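Local coordinates for protein amphiphysin (Drosophila melanogaster, PDB 1URU) that probably senses and binds curved membranes through its dimeric, coiled-coil BAR domain during endocytosis, at residues 36-41 against 188-193; 47-52 against 197-202; 69-74 against 104-109; 111-116 against 209-214; 143-148 against 173-178. One frame throughout, in Å; residues are numbered along the deposited sequence.

Interaction 1 of 5, residues 36-41 against 188-193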
# COMPACT_ATOMS: atom_id res chain seq x y z
N ASP A 36 32.80 -27.84 23.60
CA ASP A 36 31.83 -26.92 24.18
C ASP A 36 31.86 -25.49 23.63
O ASP A 36 30.81 -24.86 23.46
CB ASP A 36 31.98 -26.89 25.70
CG ASP A 36 31.61 -28.20 26.33
OD1 ASP A 36 30.81 -28.92 25.68
OD2 ASP A 36 32.09 -28.60 27.42
N GLU A 37 33.06 -24.98 23.36
CA GLU A 37 33.21 -23.64 22.80
C GLU A 37 32.71 -23.64 21.36
O GLU A 37 32.09 -22.68 20.92
CB GLU A 37 34.68 -23.17 22.89
CG GLU A 37 35.19 -22.95 24.32
CD GLU A 37 36.63 -22.44 24.38
OE1 GLU A 37 37.48 -22.90 23.57
OE2 GLU A 37 36.93 -21.57 25.23
N ILE A 38 32.94 -24.72 20.63
CA ILE A 38 32.35 -24.91 19.30
C ILE A 38 30.83 -24.91 19.38
O ILE A 38 30.18 -24.37 18.51
CB ILE A 38 32.86 -26.25 18.66
CG1 ILE A 38 34.24 -26.06 18.03
CG2 ILE A 38 31.89 -26.82 17.61
CD1 ILE A 38 35.13 -27.28 18.15
N PHE A 39 30.27 -25.54 20.40
CA PHE A 39 28.82 -25.64 20.54
C PHE A 39 28.26 -24.25 20.75
O PHE A 39 27.24 -23.91 20.16
CB PHE A 39 28.46 -26.53 21.74
CG PHE A 39 26.98 -26.75 21.91
CD1 PHE A 39 26.37 -27.89 21.42
CD2 PHE A 39 26.21 -25.83 22.61
CE1 PHE A 39 25.01 -28.10 21.58
CE2 PHE A 39 24.84 -26.03 22.78
CZ PHE A 39 24.24 -27.16 22.26
N ASP A 40 28.93 -23.47 21.60
CA ASP A 40 28.52 -22.11 21.91
C ASP A 40 28.47 -21.27 20.67
O ASP A 40 27.57 -20.49 20.51
CB ASP A 40 29.51 -21.47 22.87
CG ASP A 40 29.05 -21.53 24.30
OD1 ASP A 40 28.57 -20.48 24.79
OD2 ASP A 40 29.10 -22.58 24.99
N ASP A 41 29.47 -21.42 19.81
CA ASP A 41 29.52 -20.66 18.57
C ASP A 41 28.35 -21.03 17.69
O ASP A 41 27.77 -20.16 17.04
CB ASP A 41 30.84 -20.89 17.83
CG ASP A 41 32.00 -20.13 18.45
OD1 ASP A 41 31.81 -19.38 19.42
OD2 ASP A 41 33.18 -20.24 18.04
N GLU A 188 23.73 -34.96 18.69
CA GLU A 188 22.71 -34.61 17.72
C GLU A 188 22.73 -33.11 17.42
O GLU A 188 22.56 -32.71 16.28
CB GLU A 188 21.33 -35.02 18.22
CG GLU A 188 20.95 -36.45 17.87
CD GLU A 188 19.67 -36.90 18.57
OE1 GLU A 188 18.83 -36.03 18.92
OE2 GLU A 188 19.51 -38.13 18.78
N LEU A 189 22.94 -32.30 18.44
CA LEU A 189 22.96 -30.86 18.26
C LEU A 189 24.25 -30.38 17.55
O LEU A 189 24.24 -29.36 16.83
CB LEU A 189 22.77 -30.15 19.61
CG LEU A 189 21.33 -29.78 20.06
CD1 LEU A 189 20.21 -30.13 19.05
CD2 LEU A 189 21.01 -30.37 21.39
N HIS A 190 25.34 -31.11 17.75
CA HIS A 190 26.60 -30.75 17.10
C HIS A 190 26.53 -30.92 15.59
O HIS A 190 27.25 -30.24 14.87
CB HIS A 190 27.75 -31.55 17.71
CG HIS A 190 28.48 -30.81 18.77
ND1 HIS A 190 29.26 -29.71 18.49
CD2 HIS A 190 28.51 -30.98 20.11
CE1 HIS A 190 29.75 -29.24 19.62
NE2 HIS A 190 29.31 -29.98 20.62
N ASP A 191 25.67 -31.81 15.12
CA ASP A 191 25.36 -31.97 13.70
C ASP A 191 24.14 -31.16 13.27
O ASP A 191 24.14 -30.54 12.20
CB ASP A 191 25.04 -33.44 13.37
CG ASP A 191 26.25 -34.38 13.53
OD1 ASP A 191 27.42 -33.93 13.60
OD2 ASP A 191 26.08 -35.61 13.59
N GLU A 192 23.10 -31.15 14.09
CA GLU A 192 21.83 -30.58 13.65
C GLU A 192 21.90 -29.06 13.51
O GLU A 192 21.34 -28.50 12.58
CB GLU A 192 20.67 -31.00 14.57
CG GLU A 192 20.07 -32.36 14.20
CD GLU A 192 19.09 -32.86 15.24
OE1 GLU A 192 18.29 -32.06 15.78
OE2 GLU A 192 19.10 -34.07 15.53
N LEU A 193 22.58 -28.40 14.44
CA LEU A 193 22.66 -26.95 14.47
C LEU A 193 23.35 -26.37 13.25
O LEU A 193 22.78 -25.53 12.59
CB LEU A 193 23.33 -26.45 15.76
CG LEU A 193 22.48 -26.59 17.02
CD1 LEU A 193 23.33 -26.47 18.27
CD2 LEU A 193 21.33 -25.56 17.03
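F39 and H190 carry this contact. The rim of the F39 ring points at a face of H190, an edge-to-face (T-shaped) aromatic pair. The ring centroids of F39 and H190 lie 5.4 Å apart, and the planes are turned 70° to each other. F39 CD1 sits above the imidazole, shifted toward its rim and 3.7 Å from H190 NE2. F39 CB touches the same end of the imidazole, 3.7 Å from H190 CE1. I38 CG2 meets the imidazole at its edge, 3.8 Å from H190 CE1.

Further round the phenyl rim, F39 CE1 packs 3.6 Å from L189 CB. L193 CD1 comes to the same F39 CE1 at 4.1 Å, from an oblique direction. F39 reaches this place because its CG is anti to the backbone N (chi1 -177°). An alanine here removes the ring that L189, L193 and H190 share, and would probably loosen the buried join.

In the next shell, R138 makes a cation-pi contact with F39. K134 forms salt bridges with E188 and E192. The two segments run in roughly the same direction, with axes 10.3 Å apart at 38°. They belong to helices 35-84 and 172-239. Helix 92-156 is the third member of the bundle here, and its M131, K134 and R138 pack on L189.

Interaction 2 of 5, residues 47-52 against 197-202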
# COMPACT_ATOMS: atom_id res chain seq x y z
N ASN A 47 20.81 -18.43 17.29
CA ASN A 47 20.14 -17.27 17.85
C ASN A 47 20.04 -16.15 16.82
O ASN A 47 18.99 -15.53 16.69
CB ASN A 47 20.92 -16.75 19.07
CG ASN A 47 20.73 -17.60 20.30
OD1 ASN A 47 19.78 -18.37 20.43
ND2 ASN A 47 21.65 -17.46 21.23
N ARG A 48 21.13 -15.91 16.10
CA ARG A 48 21.17 -14.88 15.05
C ARG A 48 20.36 -15.26 13.82
O ARG A 48 19.76 -14.40 13.17
CB ARG A 48 22.62 -14.58 14.61
CG ARG A 48 23.34 -13.49 15.44
CD ARG A 48 24.86 -13.31 15.16
NE ARG A 48 25.42 -14.42 14.37
CZ ARG A 48 25.50 -14.46 13.04
NH1 ARG A 48 25.08 -13.45 12.29
NH2 ARG A 48 26.00 -15.54 12.45
N GLN A 49 20.36 -16.55 13.50
CA GLN A 49 19.59 -17.06 12.36
C GLN A 49 18.10 -16.91 12.68
O GLN A 49 17.33 -16.48 11.83
CB GLN A 49 19.95 -18.52 12.06
CG GLN A 49 19.30 -19.11 10.82
CD GLN A 49 19.64 -20.59 10.59
OE1 GLN A 49 20.22 -21.24 11.44
NE2 GLN A 49 19.28 -21.10 9.42
N GLN A 50 17.72 -17.25 13.92
CA GLN A 50 16.34 -17.15 14.40
C GLN A 50 15.86 -15.70 14.52
O GLN A 50 14.73 -15.41 14.25
CB GLN A 50 16.20 -17.85 15.75
CG GLN A 50 14.86 -17.66 16.44
CD GLN A 50 14.76 -18.47 17.70
OE1 GLN A 50 15.66 -18.44 18.56
NE2 GLN A 50 13.67 -19.22 17.84
N ALA A 51 16.73 -14.79 14.95
CA ALA A 51 16.37 -13.38 15.07
C ALA A 51 16.14 -12.77 13.70
O ALA A 51 15.30 -11.89 13.55
CB ALA A 51 17.47 -12.59 15.83
N SER A 52 16.90 -13.24 12.71
CA SER A 52 16.83 -12.73 11.33
C SER A 52 15.59 -13.26 10.59
O SER A 52 15.01 -12.54 9.80
CB SER A 52 18.10 -13.10 10.52
OG SER A 52 19.27 -12.46 11.03
N TYR A 197 21.96 -24.09 10.08
CA TYR A 197 22.61 -22.84 9.74
C TYR A 197 22.94 -22.78 8.26
O TYR A 197 22.84 -21.73 7.64
CB TYR A 197 23.88 -22.67 10.57
CG TYR A 197 24.44 -21.28 10.49
CD1 TYR A 197 23.66 -20.18 10.88
CD2 TYR A 197 25.71 -21.04 10.00
CE1 TYR A 197 24.15 -18.87 10.78
CE2 TYR A 197 26.22 -19.74 9.90
CZ TYR A 197 25.43 -18.66 10.30
OH TYR A 197 25.91 -17.38 10.21
N ASP A 198 23.34 -23.91 7.68
CA ASP A 198 23.72 -23.94 6.28
C ASP A 198 22.49 -23.87 5.40
O ASP A 198 22.51 -23.20 4.38
CB ASP A 198 24.57 -25.16 5.97
CG ASP A 198 25.93 -25.08 6.65
OD1 ASP A 198 26.47 -23.94 6.72
OD2 ASP A 198 26.52 -26.07 7.15
N SER A 199 21.40 -24.52 5.81
CA SER A 199 20.11 -24.36 5.14
C SER A 199 19.73 -22.89 4.87
O SER A 199 19.03 -22.63 3.91
CB SER A 199 19.00 -25.03 5.93
OG SER A 199 18.76 -24.36 7.15
N ARG A 200 20.22 -21.95 5.68
CA ARG A 200 19.88 -20.52 5.53
C ARG A 200 20.05 -19.95 4.11
O ARG A 200 19.27 -19.12 3.69
CB ARG A 200 20.61 -19.64 6.57
CG ARG A 200 21.91 -18.98 6.09
CD ARG A 200 22.86 -18.48 7.19
NE ARG A 200 24.10 -19.28 7.14
CZ ARG A 200 25.31 -18.83 6.83
NH1 ARG A 200 25.53 -17.54 6.58
NH2 ARG A 200 26.33 -19.67 6.80
N ILE A 201 21.09 -20.38 3.40
CA ILE A 201 21.41 -19.82 2.09
C ILE A 201 20.36 -20.29 1.12
O ILE A 201 19.71 -19.48 0.47
CB ILE A 201 22.81 -20.29 1.58
CG1 ILE A 201 23.95 -19.72 2.42
CG2 ILE A 201 23.02 -19.88 0.11
CD1 ILE A 201 25.21 -20.61 2.42
N LEU A 202 20.21 -21.61 1.01
CA LEU A 202 19.24 -22.19 0.10
C LEU A 202 17.82 -21.69 0.37
O LEU A 202 17.05 -21.45 -0.56
CB LEU A 202 19.27 -23.73 0.16
CG LEU A 202 18.26 -24.48 -0.72
CD1 LEU A 202 18.57 -24.30 -2.21
CD2 LEU A 202 18.17 -25.96 -0.34
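R48 is the first residue of 47-52 to reach across, its chain bent at chi3. R48 NH2 donates a weak hydrogen bond of 2.9 Å to Y197 OH, with an angle at the hydrogen of only 126°. The hydroxyl lies at the edge of the guanidinium, whose plane is 70° from the ring.

Q49, which is buried, has its CG anti to the backbone N and an extended chain beyond, so its amide reaches helix 172-239. Q49 OE1 lies 3.3 Å from Y197 CA and meets the Y197 ring in its plane, at the edge. Q49 NE2 packs 3.5 Å from R200 CB, but its hydrogen bonds go to L196 O and to Y124 OH of helix 92-156.

R200 NE lies over the centre of the Y197 ring and donates to Y197 O at 2.8 Å. R200 NH1 also forms a salt bridge with E86 of the second subunit.

Segment 47-52 of helix 35-84 and 197-202 of helix 172-239 run roughly the same way, 35° apart, in the BAR-domain bundle. One weak hydrogen bond and packing of the Q49 amide join them. The positive groups of R48 and R200 would probably favour ionisation of the Y197 phenol somewhat.

Interaction 3 of 5, residues 69-74 against 104-109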
# COMPACT_ATOMS: atom_id res chain seq x y z
N ALA A 69 -4.15 -3.58 1.52
CA ALA A 69 -4.83 -2.29 1.64
C ALA A 69 -4.63 -1.40 0.40
O ALA A 69 -5.53 -0.63 0.04
CB ALA A 69 -4.34 -1.56 2.88
N ALA A 70 -3.47 -1.51 -0.25
CA ALA A 70 -3.19 -0.75 -1.46
C ALA A 70 -4.05 -1.23 -2.65
O ALA A 70 -4.55 -0.42 -3.44
CB ALA A 70 -1.69 -0.83 -1.81
N GLN A 71 -4.18 -2.55 -2.77
CA GLN A 71 -5.07 -3.21 -3.72
C GLN A 71 -6.49 -2.65 -3.58
O GLN A 71 -7.11 -2.21 -4.57
CB GLN A 71 -5.06 -4.71 -3.43
CG GLN A 71 -6.11 -5.54 -4.20
CD GLN A 71 -6.11 -7.01 -3.81
OE1 GLN A 71 -5.68 -7.37 -2.72
NE2 GLN A 71 -6.62 -7.85 -4.70
N ALA A 72 -6.98 -2.67 -2.35
CA ALA A 72 -8.30 -2.15 -2.01
C ALA A 72 -8.45 -0.71 -2.42
O ALA A 72 -9.49 -0.35 -2.93
CB ALA A 72 -8.56 -2.28 -0.52
N ALA A 73 -7.44 0.12 -2.19
CA ALA A 73 -7.55 1.55 -2.46
C ALA A 73 -7.45 1.82 -3.95
O ALA A 73 -8.10 2.73 -4.43
CB ALA A 73 -6.49 2.33 -1.71
N SER A 74 -6.67 1.03 -4.67
CA SER A 74 -6.51 1.19 -6.11
C SER A 74 -7.82 0.87 -6.83
O SER A 74 -8.12 1.41 -7.90
CB SER A 74 -5.40 0.27 -6.61
OG SER A 74 -5.24 0.35 -8.02
N SER A 104 -7.10 -7.89 -11.33
CA SER A 104 -6.63 -9.27 -11.35
C SER A 104 -5.15 -9.40 -11.11
O SER A 104 -4.74 -10.32 -10.44
CB SER A 104 -6.96 -9.90 -12.69
OG SER A 104 -8.37 -10.03 -12.80
N LEU A 105 -4.35 -8.49 -11.67
CA LEU A 105 -2.91 -8.51 -11.41
C LEU A 105 -2.67 -8.28 -9.92
O LEU A 105 -1.84 -8.95 -9.31
CB LEU A 105 -2.18 -7.44 -12.18
CG LEU A 105 -2.18 -7.60 -13.69
CD1 LEU A 105 -1.62 -6.34 -14.33
CD2 LEU A 105 -1.37 -8.80 -14.11
N TRP A 106 -3.39 -7.31 -9.36
CA TRP A 106 -3.26 -7.02 -7.95
C TRP A 106 -3.63 -8.25 -7.14
O TRP A 106 -3.06 -8.50 -6.08
CB TRP A 106 -4.15 -5.85 -7.54
CG TRP A 106 -3.53 -4.45 -7.63
CD1 TRP A 106 -3.69 -3.54 -8.65
CD2 TRP A 106 -2.69 -3.81 -6.66
NE1 TRP A 106 -3.01 -2.38 -8.36
CE2 TRP A 106 -2.38 -2.52 -7.15
CE3 TRP A 106 -2.17 -4.19 -5.41
CZ2 TRP A 106 -1.58 -1.60 -6.44
CZ3 TRP A 106 -1.36 -3.28 -4.70
CH2 TRP A 106 -1.08 -2.01 -5.22
N ALA A 107 -4.57 -9.05 -7.63
CA ALA A 107 -4.95 -10.26 -6.92
C ALA A 107 -3.97 -11.45 -7.06
O ALA A 107 -3.83 -12.20 -6.10
CB ALA A 107 -6.34 -10.66 -7.29
N ASP A 108 -3.32 -11.63 -8.23
CA ASP A 108 -2.26 -12.64 -8.35
C ASP A 108 -1.19 -12.24 -7.33
O ASP A 108 -0.86 -13.03 -6.44
CB ASP A 108 -1.57 -12.73 -9.74
CG ASP A 108 -2.55 -12.76 -10.91
OD1 ASP A 108 -3.71 -13.14 -10.68
OD2 ASP A 108 -2.24 -12.41 -12.09
N PHE A 109 -0.70 -11.01 -7.47
CA PHE A 109 0.33 -10.42 -6.62
C PHE A 109 0.07 -10.75 -5.16
O PHE A 109 0.89 -11.38 -4.52
CB PHE A 109 0.41 -8.90 -6.87
CG PHE A 109 1.52 -8.20 -6.12
CD1 PHE A 109 2.84 -8.63 -6.22
CD2 PHE A 109 1.24 -7.08 -5.33
CE1 PHE A 109 3.86 -7.97 -5.52
CE2 PHE A 109 2.24 -6.42 -4.64
CZ PHE A 109 3.55 -6.86 -4.72
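Face packing on W106 dominates. The backbone of 69-74 runs over one side of the indole. Q71 CA makes a CH-pi contact with the six-membered ring of W106, 3.9 Å from its centroid and 26° off the normal. Q71 N lies over the same face, 3.5 Å from W106 CZ3. Q71 CB adds a touch at 3.5 Å to W106 CE3.

Apolar contact comes next. A70 CB packs 3.7 Å from W106 CH2, at the far end of the indole. The small alanine probably lets the ring come close to the helix.

Polar groups also meet here, by packing alone. S74 CB lies above the indole face, and S74 OG is 3.5 Å from W106 NE1. The Q71 chain is extended and slides past W106 in the opposite direction. Its amide is nearly parallel to the indole, 16° apart, and Q71 NE2 ends 3.7 Å from A107 CA.

F218 of helix 172-239 meets W106 edge-to-face, and Y63 of the second subunit packs on S74. The segments are antiparallel at 172°, with axes 10.2 Å apart. This is the antiparallel packing of consecutive helices in a BAR-domain coiled coil, here beside the dimer interface.

Interaction 4 of 5, residues 111-116 against 209-214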
# COMPACT_ATOMS: atom_id res chain seq x y z
N HIS A 111 -1.99 -12.92 -3.80
CA HIS A 111 -2.15 -14.37 -3.60
C HIS A 111 -0.75 -14.96 -3.50
O HIS A 111 -0.41 -15.64 -2.52
CB HIS A 111 -2.99 -15.00 -4.75
CG HIS A 111 -2.92 -16.51 -4.86
ND1 HIS A 111 -3.65 -17.36 -4.05
CD2 HIS A 111 -2.25 -17.30 -5.72
CE1 HIS A 111 -3.40 -18.62 -4.40
NE2 HIS A 111 -2.55 -18.60 -5.41
N LYS A 112 0.05 -14.66 -4.51
CA LYS A 112 1.41 -15.15 -4.59
C LYS A 112 2.23 -14.73 -3.35
O LYS A 112 3.06 -15.51 -2.89
CB LYS A 112 2.08 -14.67 -5.88
CG LYS A 112 1.50 -15.22 -7.19
CD LYS A 112 2.35 -14.72 -8.35
CE LYS A 112 1.83 -15.09 -9.75
NZ LYS A 112 2.05 -13.93 -10.74
N LEU A 113 1.97 -13.54 -2.79
CA LEU A 113 2.73 -13.08 -1.63
C LEU A 113 2.33 -13.87 -0.38
O LEU A 113 3.18 -14.40 0.31
CB LEU A 113 2.55 -11.57 -1.36
CG LEU A 113 3.13 -10.52 -2.30
CD1 LEU A 113 2.78 -9.17 -1.80
CD2 LEU A 113 4.62 -10.63 -2.44
N GLY A 114 1.03 -13.94 -0.11
CA GLY A 114 0.53 -14.62 1.08
C GLY A 114 0.50 -16.14 1.02
O GLY A 114 0.16 -16.78 2.03
N ASP A 115 0.85 -16.71 -0.13
CA ASP A 115 0.80 -18.15 -0.34
C ASP A 115 2.17 -18.68 -0.74
O ASP A 115 2.87 -19.26 0.09
CB ASP A 115 -0.26 -18.51 -1.39
CG ASP A 115 -0.34 -20.01 -1.65
OD1 ASP A 115 -1.25 -20.44 -2.39
OD2 ASP A 115 0.46 -20.82 -1.17
N GLN A 116 2.56 -18.49 -2.00
CA GLN A 116 3.85 -18.98 -2.50
C GLN A 116 5.05 -18.44 -1.71
O GLN A 116 5.95 -19.19 -1.39
CB GLN A 116 4.01 -18.68 -4.00
CG GLN A 116 3.36 -19.70 -4.95
CD GLN A 116 1.82 -19.68 -4.91
OE1 GLN A 116 1.19 -18.70 -5.29
NE2 GLN A 116 1.24 -20.77 -4.44
N GLN A 209 13.73 -15.59 -4.63
CA GLN A 209 13.50 -15.83 -6.07
C GLN A 209 12.02 -15.75 -6.33
O GLN A 209 11.59 -15.08 -7.27
CB GLN A 209 14.01 -17.21 -6.52
CG GLN A 209 14.02 -17.50 -8.06
CD GLN A 209 12.63 -17.43 -8.80
OE1 GLN A 209 11.81 -18.36 -8.74
NE2 GLN A 209 12.42 -16.33 -9.53
N THR A 210 11.24 -16.42 -5.50
CA THR A 210 9.78 -16.34 -5.57
C THR A 210 9.28 -14.91 -5.37
O THR A 210 8.45 -14.43 -6.14
CB THR A 210 9.12 -17.22 -4.48
OG1 THR A 210 9.71 -18.53 -4.47
CG2 THR A 210 7.67 -17.49 -4.79
N LEU A 211 9.79 -14.24 -4.33
CA LEU A 211 9.36 -12.89 -3.99
C LEU A 211 9.69 -11.94 -5.13
O LEU A 211 8.84 -11.18 -5.55
CB LEU A 211 10.01 -12.37 -2.70
CG LEU A 211 9.80 -10.88 -2.40
CD1 LEU A 211 8.33 -10.56 -2.25
CD2 LEU A 211 10.55 -10.45 -1.15
N PHE A 212 10.91 -12.00 -5.63
CA PHE A 212 11.36 -11.00 -6.60
C PHE A 212 10.71 -11.15 -7.96
O PHE A 212 10.49 -10.17 -8.64
CB PHE A 212 12.88 -11.00 -6.71
CG PHE A 212 13.56 -10.43 -5.49
CD1 PHE A 212 14.89 -10.73 -5.23
CD2 PHE A 212 12.86 -9.60 -4.60
CE1 PHE A 212 15.53 -10.20 -4.11
CE2 PHE A 212 13.50 -9.08 -3.48
CZ PHE A 212 14.85 -9.38 -3.24
N ALA A 213 10.39 -12.39 -8.31
CA ALA A 213 9.68 -12.74 -9.53
C ALA A 213 8.21 -12.33 -9.47
O ALA A 213 7.60 -11.98 -10.49
CB ALA A 213 9.78 -14.25 -9.74
N THR A 214 7.63 -12.42 -8.28
CA THR A 214 6.24 -12.09 -8.06
C THR A 214 6.10 -10.61 -8.26
O THR A 214 5.18 -10.14 -8.95
CB THR A 214 5.84 -12.49 -6.64
OG1 THR A 214 5.98 -13.91 -6.50
CG2 THR A 214 4.37 -12.23 -6.35
O HOH W 1 2.75 -11.17 -9.25
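Two antiparallel helices of the BAR-domain coiled coil pack here, 111-116 on helix 92-156 and 209-214 on helix 172-239. Their axes come within 10.0 Å of each other at 172°. Segment 111-116 includes a wider pi-type turn at 113-116.

K112 can be followed outward. Its CG is anti to the carbonyl carbon, and the chain stays extended until it bends at chi4. K112 CB touches the methyl T214 CG2 at 3.4 Å. K112 CD passes the same methyl, T214 CG2, at 3.8 Å. The two side chains slide past each other in opposite directions. At the tip, K112 NZ donates a hydrogen bond to a water 3.2 Å away. That water in turn donates to T214 O, so the ammonium is tied to the facing backbone through solvent.

T214 thus serves the contact with its methyl and its carbonyl. A glycine here takes away the methyl and the hydroxyl bonded to T210 O, and would probably loosen the packing of K112 and this turn of the helix.

Apolar branches meet deeper in. L113 CD2 lies 3.7 Å from L211 CD1, and F60 of helix 35-84 packs on both leucines. On the next turn Q116 CB rests 3.9 Å from T210 CG2, while the end of Q116 leads away. T210 OG1 is bonded to T206 O. F212 and A213 pack on L229 and E230 of the second subunit.

T210 O is gripped twice, by T214 N and by T214 OG1, and the hydroxyl oxygen approaches from above the carbonyl plane, 34° out of it.

Interaction 5 of 5, residues 143-148 against 173-178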
# COMPACT_ATOMS: atom_id res chain seq x y z
N ILE A 143 23.63 -29.77 33.15
CA ILE A 143 23.78 -29.41 34.58
C ILE A 143 23.23 -30.48 35.56
O ILE A 143 23.52 -30.42 36.76
CB ILE A 143 23.14 -28.03 34.93
CG1 ILE A 143 21.60 -28.18 35.07
CG2 ILE A 143 23.62 -26.93 33.94
CD1 ILE A 143 20.82 -26.89 35.07
N ASP A 144 22.42 -31.42 35.07
CA ASP A 144 21.94 -32.54 35.86
C ASP A 144 23.05 -33.59 35.94
O ASP A 144 23.26 -34.20 36.99
CB ASP A 144 20.66 -33.12 35.22
CG ASP A 144 20.04 -34.27 36.03
OD1 ASP A 144 19.74 -35.33 35.42
OD2 ASP A 144 19.79 -34.22 37.27
N TYR A 145 23.76 -33.77 34.83
CA TYR A 145 24.82 -34.78 34.69
C TYR A 145 26.06 -34.37 35.47
O TYR A 145 26.63 -35.20 36.17
CB TYR A 145 25.14 -35.01 33.21
CG TYR A 145 26.48 -35.64 32.84
CD1 TYR A 145 27.05 -36.67 33.59
CD2 TYR A 145 27.15 -35.23 31.68
CE1 TYR A 145 28.29 -37.24 33.21
CE2 TYR A 145 28.37 -35.79 31.29
CZ TYR A 145 28.94 -36.79 32.06
OH TYR A 145 30.14 -37.34 31.64
N ASP A 146 26.48 -33.11 35.33
CA ASP A 146 27.58 -32.55 36.13
C ASP A 146 27.14 -32.49 37.60
O ASP A 146 27.96 -32.66 38.50
CB ASP A 146 28.02 -31.15 35.63
CG ASP A 146 29.14 -31.21 34.54
OD1 ASP A 146 30.01 -32.11 34.59
OD2 ASP A 146 29.23 -30.38 33.61
N GLY A 147 25.85 -32.27 37.84
CA GLY A 147 25.30 -32.21 39.18
C GLY A 147 25.31 -33.56 39.89
O GLY A 147 25.12 -33.61 41.11
N GLN A 148 25.51 -34.64 39.13
CA GLN A 148 25.61 -36.00 39.66
C GLN A 148 27.04 -36.54 39.65
O GLN A 148 27.33 -37.48 40.39
CB GLN A 148 24.71 -36.95 38.89
CG GLN A 148 23.25 -36.73 39.19
CD GLN A 148 22.37 -37.73 38.50
OE1 GLN A 148 22.46 -38.93 38.78
NE2 GLN A 148 21.52 -37.26 37.60
N GLU A 173 24.41 -46.27 38.37
CA GLU A 173 23.60 -46.63 37.19
C GLU A 173 22.82 -45.41 36.71
O GLU A 173 22.51 -45.29 35.52
CB GLU A 173 22.58 -47.72 37.51
CG GLU A 173 23.14 -49.02 38.08
CD GLU A 173 22.12 -49.72 38.98
OE1 GLU A 173 20.89 -49.46 38.81
OE2 GLU A 173 22.54 -50.53 39.85
N GLN A 174 22.48 -44.55 37.66
CA GLN A 174 21.69 -43.35 37.41
C GLN A 174 22.53 -42.23 36.77
O GLN A 174 22.03 -41.45 35.97
CB GLN A 174 21.09 -42.87 38.74
CG GLN A 174 19.70 -42.23 38.66
CD GLN A 174 19.35 -41.46 39.94
OE1 GLN A 174 18.56 -40.50 39.90
NE2 GLN A 174 19.94 -41.87 41.06
N LEU A 175 23.81 -42.16 37.15
CA LEU A 175 24.79 -41.27 36.52
C LEU A 175 25.01 -41.65 35.06
O LEU A 175 25.10 -40.78 34.19
CB LEU A 175 26.12 -41.36 37.28
CG LEU A 175 27.35 -40.62 36.75
CD1 LEU A 175 27.25 -39.14 37.08
CD2 LEU A 175 28.61 -41.22 37.33
N GLU A 176 25.11 -42.94 34.77
CA GLU A 176 25.27 -43.39 33.40
C GLU A 176 24.01 -43.15 32.59
O GLU A 176 24.04 -43.27 31.38
CB GLU A 176 25.62 -44.88 33.33
CG GLU A 176 26.89 -45.28 34.07
CD GLU A 176 28.14 -44.57 33.58
OE1 GLU A 176 28.16 -44.11 32.41
OE2 GLU A 176 29.10 -44.49 34.38
N GLU A 177 22.89 -42.88 33.25
CA GLU A 177 21.70 -42.48 32.53
C GLU A 177 21.84 -41.04 32.08
O GLU A 177 21.58 -40.73 30.93
CB GLU A 177 20.44 -42.61 33.40
CG GLU A 177 20.15 -44.00 33.94
CD GLU A 177 19.94 -45.06 32.87
OE1 GLU A 177 19.86 -44.73 31.64
OE2 GLU A 177 19.85 -46.25 33.28
N ALA A 178 22.25 -40.16 32.98
CA ALA A 178 22.34 -38.74 32.66
C ALA A 178 23.42 -38.47 31.59
O ALA A 178 23.33 -37.50 30.85
CB ALA A 178 22.60 -37.92 33.92
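The helices at 143-148 and 173-178 run antiparallel at 151° with axes only 9.1 Å apart, and the CA atoms of Y145 and A178 are 5.1 Å from each other. The small side chain of A178 permits this close approach. A178 CB points at the other helix and lies 3.9 Å from Y145 CB. It also touches the amide of Q148, with Q148 NE2 3.9 Å from A178 CB.

Y145 has its CG anti to the backbone N (chi1 160°). Its ring turns one edge to L175, and Y145 CD1 is 4.3 Å from L175 CD1.

L175 reaches over with the same methyl to the backbone of Q148. L175 CD1 is 3.7 Å from Q148 C and also packs on Q148 CB. Q148 is extended beyond CG and lies across the helix face, with its OE1 by the backbone of Q174. These are packing contacts.

L175 is further covered by R149 and F152 of its partner helix. The contact joins the end part of helix 92-156 to the start of helix 172-239, as in an antiparallel helical hairpin. It is typical of the far tip of a BAR-domain arm.

How the interactions relate
All five contacts tie together the three long helices of one BAR domain. Interactions 1 and 2 join helices 35-84 and 172-239, with centres about 14 Å apart. Interaction 3 joins helices 35-84 and 92-156. Interactions 4 and 5 both join helices 92-156 and 172-239, yet their centres lie about 50 Å apart. Along the chain interaction 3 closes before 4 and 5 open, while the segments of 1 and 2 alternate. Interactions 3 and 4 touch, through F109 and T214. Interactions 3 and 5 are furthest apart, about 60 Å between centres. Interactions 2, 3 and 4 also touch the second subunit. This spread fits an elongated dimer with projecting arms, consistent with sensing membrane curvature.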